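Local coordinates for protein protease Do-like 2, chloroplastic (Arabidopsis thaliana, PDB 4FLN) that acts as a chloroplast serine protease that performs the primary cleavage of the photodamaged D1 protein of photosystem II in plants, at residues P253-L258 / V350-R355; Y54-A59 / Q98-R103. One frame throughout, in Å; residues are numbered along the deposited sequence.

How the contacts relate
Contact 2 (54-59 with 98-103) comes first along the chain and closes before contact 1 (253-258 with 350-355) opens. The two have no strand or sheet in common: contact 2 pairs strands 50-57 and 96-102 within the first barrel of the serine protease region, whereas contact 1 lies in the first PDZ unit, at the start of strand 257-261 and the end of strand 346-353. Their centres are 38 Å apart, on opposite sides of the chain's centre, and their nearest atoms remain about 25 Å apart. One contact thus belongs to the protease fold, the other to the peptide-binding PDZ module that follows it, and neither touches the other.

Contact 1: residues P253-L258 / V350-R355; sequences PCLGVL and VQVVLR
The carbonyl plane of Arg355 receives the backbone N-H of Cys254 on one face: the donor stands 53° out of that plane, away from the lone pairs, although N-H and acceptor are collinear, with Cys254 N 2.9 Å from Arg355 O. The CA of Pro253 also approaches this oxygen. The proline ring presents its CB to Leu354, touching both the carbonyl oxygen and CB, the latter 3.5 Å from Pro253 CB, and the two side chains cross obliquely. A water bridges the backbones, donating to Cys254 O at 2.7 Å and accepting from Arg355 N at 3.3 Å. CB of Leu255 points away from 350-355, but CG lies anti to the backbone N (chi1 178°), which brings CD1 back to 3.9 Å from Leu354 CD2. The same methyl lies 4.0 Å from Val352 CG1, where the two side chains cross at about a right angle. The run Leu255 to Leu258, which leads into strand 257-261 with Gly256 at positive phi, resembles the carboxylate-binding loop of PDZ domains and probably corresponds to it. The backbones of Pro253, Leu255 and Val257 are hydrogen-bonded to a bound peptide, consistent with that role. Beyond the contact, strand 257-261 pairs with strand 279-284, while strand 346-353 pairs with strand 336-343, whose Ile339 packs against both Leu255 and Val352.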
# COMPACT_ATOMS: atom_id res chain seq x y z
N PRO B 253 37.94 -15.32 15.39
CA PRO B 253 37.67 -15.24 16.83
C PRO B 253 37.07 -13.90 17.26
O PRO B 253 37.16 -12.91 16.54
CB PRO B 253 39.06 -15.45 17.45
CG PRO B 253 40.00 -14.96 16.42
CD PRO B 253 39.38 -15.23 15.08
N CYS B 254 36.45 -13.89 18.44
CA CYS B 254 36.01 -12.65 19.06
C CYS B 254 36.61 -12.55 20.46
O CYS B 254 37.04 -13.55 21.05
CB CYS B 254 34.49 -12.58 19.14
SG CYS B 254 33.76 -13.69 20.37
N LEU B 255 36.66 -11.34 20.99
CA LEU B 255 37.24 -11.09 22.29
C LEU B 255 36.27 -11.47 23.40
O LEU B 255 36.67 -11.57 24.56
CB LEU B 255 37.61 -9.62 22.42
CG LEU B 255 38.19 -9.18 23.77
CD1 LEU B 255 39.36 -10.08 24.22
CD2 LEU B 255 38.61 -7.71 23.69
N GLY B 256 35.00 -11.66 23.04
CA GLY B 256 33.96 -12.08 23.97
C GLY B 256 33.51 -11.04 24.98
O GLY B 256 33.18 -11.37 26.12
N VAL B 257 33.46 -9.78 24.56
CA VAL B 257 33.28 -8.68 25.50
C VAL B 257 32.33 -7.59 24.96
O VAL B 257 32.25 -7.37 23.76
CB VAL B 257 34.68 -8.10 25.89
CG1 VAL B 257 34.74 -6.60 25.79
CG2 VAL B 257 35.08 -8.58 27.27
N LEU B 258 31.61 -6.92 25.86
CA LEU B 258 30.65 -5.87 25.50
C LEU B 258 31.16 -4.50 25.94
O LEU B 258 31.19 -4.20 27.13
CB LEU B 258 29.30 -6.16 26.15
CG LEU B 258 27.98 -5.59 25.64
CD1 LEU B 258 27.28 -4.76 26.72
CD2 LEU B 258 28.15 -4.79 24.37
N VAL B 350 47.28 -8.44 30.68
CA VAL B 350 46.72 -9.79 30.73
C VAL B 350 46.75 -10.49 29.36
O VAL B 350 46.88 -9.83 28.33
CB VAL B 350 45.27 -9.81 31.26
CG1 VAL B 350 45.11 -8.83 32.40
CG2 VAL B 350 44.29 -9.50 30.15
N GLN B 351 46.64 -11.81 29.36
CA GLN B 351 46.52 -12.59 28.13
C GLN B 351 45.11 -13.17 28.01
O GLN B 351 44.52 -13.58 29.01
CB GLN B 351 47.52 -13.73 28.10
CG GLN B 351 48.96 -13.32 28.28
CD GLN B 351 49.89 -14.51 28.22
OE1 GLN B 351 50.23 -15.00 27.14
NE2 GLN B 351 50.32 -15.00 29.39
N VAL B 352 44.58 -13.21 26.79
CA VAL B 352 43.25 -13.76 26.56
C VAL B 352 43.23 -14.69 25.37
O VAL B 352 43.76 -14.36 24.31
CB VAL B 352 42.22 -12.66 26.31
CG1 VAL B 352 40.84 -13.28 26.20
CG2 VAL B 352 42.25 -11.64 27.43
N VAL B 353 42.63 -15.86 25.53
CA VAL B 353 42.42 -16.74 24.40
C VAL B 353 41.22 -16.22 23.62
O VAL B 353 40.21 -15.84 24.21
CB VAL B 353 42.13 -18.20 24.84
CG1 VAL B 353 41.91 -19.08 23.61
CG2 VAL B 353 43.25 -18.74 25.71
N LEU B 354 41.35 -16.19 22.30
CA LEU B 354 40.26 -15.73 21.44
C LEU B 354 39.61 -16.89 20.69
O LEU B 354 40.26 -17.59 19.92
CB LEU B 354 40.79 -14.72 20.43
CG LEU B 354 41.76 -13.70 20.98
CD1 LEU B 354 42.32 -12.83 19.86
CD2 LEU B 354 41.07 -12.87 22.04
N ARG B 355 38.32 -17.10 20.91
CA ARG B 355 37.61 -18.10 20.13
C ARG B 355 36.43 -17.47 19.41
O ARG B 355 35.98 -16.38 19.78
CB ARG B 355 37.17 -19.27 21.02
CG ARG B 355 38.34 -20.06 21.59
CD ARG B 355 38.20 -21.56 21.35
NE ARG B 355 39.09 -22.04 20.29
CZ ARG B 355 40.15 -22.80 20.50
NH1 ARG B 355 40.46 -23.19 21.72
NH2 ARG B 355 40.91 -23.19 19.48
O HOH W 1 36.14 -15.50 22.74

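Contact 2: residues Y54-A59 / Q98-R103; sequences YCTHTA and QVKVKR
Strands 54-57 and 98-102 run antiparallel at 165°, 4.7 Å apart at their closest, with Tyr54 and Lys100 as a hydrogen-bonded pair and Cys55 and Val99 as the adjacent non-hydrogen-bonded one. Lys100 N reaches Tyr54 O at 2.7 Å, in the carbonyl plane and nearly straight; Tyr54 N returns an equally short bond to Lys100 O, almost along the C=O axis. A further bond runs from Thr56 N to Gln98 O, 3.0 Å long. Tyr54, Thr56, Gln98 and Lys100 share one face of the sheet. With CG anti to its carbonyl carbon, Tyr54 lays its ring beside Lys102 so that both side chains point the same way, CE2 lying 3.9 Å from Lys102 CB and OH reaching CD; Lys100 O sits at the ring's edge, in plane. Because strands 50-57 and 96-102 are the end strands of a six-stranded antiparallel order, this pairing closes the first barrel of the chymotrypsin-like fold. Lys100 bends at chi2 (145°) and brings CD to 3.6 Å from Tyr54 CB; an alanine here would probably leave that flank of Tyr54 less covered and lose the packing on Glu432 of the second subunit. Thr56 OG1 rests 3.7 Å from Gln98 CG, the two side chains crossing obliquely. On the opposite face Cys55 SG meets Val99 CG2 at 4.2 Å, and also lies over the rim of the His57 ring. Cys55 is about 9 Å, side chain to side chain, from His91, assigned by similarity to the charge relay.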
# COMPACT_ATOMS: atom_id res chain seq x y z
N TYR B 54 26.57 -22.80 -11.33
CA TYR B 54 25.20 -23.31 -11.22
C TYR B 54 25.11 -24.22 -10.01
O TYR B 54 25.93 -25.12 -9.83
CB TYR B 54 24.80 -24.09 -12.47
CG TYR B 54 24.90 -23.31 -13.75
CD1 TYR B 54 23.77 -22.84 -14.40
CD2 TYR B 54 26.14 -23.06 -14.33
CE1 TYR B 54 23.87 -22.14 -15.59
CE2 TYR B 54 26.25 -22.36 -15.52
CZ TYR B 54 25.11 -21.91 -16.15
OH TYR B 54 25.21 -21.21 -17.33
N CYS B 55 24.10 -23.97 -9.18
CA CYS B 55 23.92 -24.74 -7.96
C CYS B 55 22.46 -25.03 -7.65
O CYS B 55 21.61 -24.14 -7.69
CB CYS B 55 24.56 -24.01 -6.77
SG CYS B 55 24.09 -24.70 -5.17
N THR B 56 22.19 -26.29 -7.33
CA THR B 56 20.85 -26.71 -6.94
C THR B 56 20.75 -26.70 -5.42
O THR B 56 21.60 -27.26 -4.74
CB THR B 56 20.55 -28.11 -7.48
OG1 THR B 56 20.52 -28.06 -8.91
CG2 THR B 56 19.21 -28.59 -6.98
N HIS B 57 19.72 -26.05 -4.89
CA HIS B 57 19.60 -25.84 -3.45
C HIS B 57 18.44 -26.60 -2.83
O HIS B 57 17.29 -26.35 -3.16
CB HIS B 57 19.41 -24.34 -3.15
CG HIS B 57 20.55 -23.49 -3.61
ND1 HIS B 57 21.64 -23.20 -2.81
CD2 HIS B 57 20.78 -22.88 -4.80
CE1 HIS B 57 22.48 -22.44 -3.48
NE2 HIS B 57 21.99 -22.23 -4.69
N THR B 58 18.75 -27.53 -1.94
CA THR B 58 17.70 -28.09 -1.10
C THR B 58 17.95 -27.74 0.35
O THR B 58 18.80 -28.34 1.00
CB THR B 58 17.65 -29.62 -1.20
OG1 THR B 58 17.71 -30.02 -2.57
CG2 THR B 58 16.36 -30.14 -0.56
N ALA B 59 17.18 -26.80 0.88
CA ALA B 59 17.28 -26.42 2.27
C ALA B 59 16.30 -27.25 3.09
O ALA B 59 15.33 -27.75 2.54
CB ALA B 59 17.00 -24.95 2.44
N GLN B 98 23.85 -30.25 -5.88
CA GLN B 98 24.90 -30.42 -6.87
C GLN B 98 25.40 -29.04 -7.32
O GLN B 98 24.68 -28.04 -7.24
CB GLN B 98 24.40 -31.23 -8.07
CG GLN B 98 23.27 -30.58 -8.84
CD GLN B 98 22.82 -31.39 -10.02
OE1 GLN B 98 22.32 -30.85 -11.00
NE2 GLN B 98 22.99 -32.71 -9.94
N VAL B 99 26.64 -29.00 -7.77
CA VAL B 99 27.26 -27.75 -8.14
C VAL B 99 28.00 -27.92 -9.46
O VAL B 99 28.82 -28.84 -9.62
CB VAL B 99 28.22 -27.28 -7.04
CG1 VAL B 99 28.93 -26.00 -7.46
CG2 VAL B 99 27.45 -27.07 -5.74
N LYS B 100 27.69 -27.05 -10.40
CA LYS B 100 28.23 -27.15 -11.74
C LYS B 100 28.84 -25.82 -12.15
O LYS B 100 28.35 -24.76 -11.78
CB LYS B 100 27.12 -27.55 -12.72
CG LYS B 100 25.84 -28.02 -12.04
CD LYS B 100 24.59 -27.62 -12.82
CE LYS B 100 23.31 -27.92 -12.05
NZ LYS B 100 22.09 -27.37 -12.72
N VAL B 101 29.92 -25.88 -12.91
CA VAL B 101 30.58 -24.65 -13.32
C VAL B 101 30.85 -24.62 -14.82
O VAL B 101 31.08 -25.66 -15.44
CB VAL B 101 31.89 -24.43 -12.55
CG1 VAL B 101 31.59 -24.13 -11.10
CG2 VAL B 101 32.79 -25.65 -12.68
N LYS B 102 30.82 -23.43 -15.39
CA LYS B 102 30.94 -23.30 -16.83
C LYS B 102 32.03 -22.29 -17.16
O LYS B 102 32.02 -21.17 -16.67
CB LYS B 102 29.60 -22.88 -17.44
CG LYS B 102 29.51 -22.94 -18.95
CD LYS B 102 28.08 -22.69 -19.41
CE LYS B 102 27.94 -22.64 -20.93
NZ LYS B 102 28.48 -21.37 -21.52
N ARG B 103 32.99 -22.71 -17.98
CA ARG B 103 34.07 -21.82 -18.40
C ARG B 103 33.52 -20.77 -19.36
O ARG B 103 32.48 -20.98 -19.98
CB ARG B 103 35.19 -22.64 -19.07
CG ARG B 103 36.54 -22.52 -18.39
CD ARG B 103 37.22 -23.87 -18.27
NE ARG B 103 37.38 -24.54 -19.56
CZ ARG B 103 38.52 -24.60 -20.24
NH1 ARG B 103 39.62 -24.03 -19.74
NH2 ARG B 103 38.57 -25.23 -21.40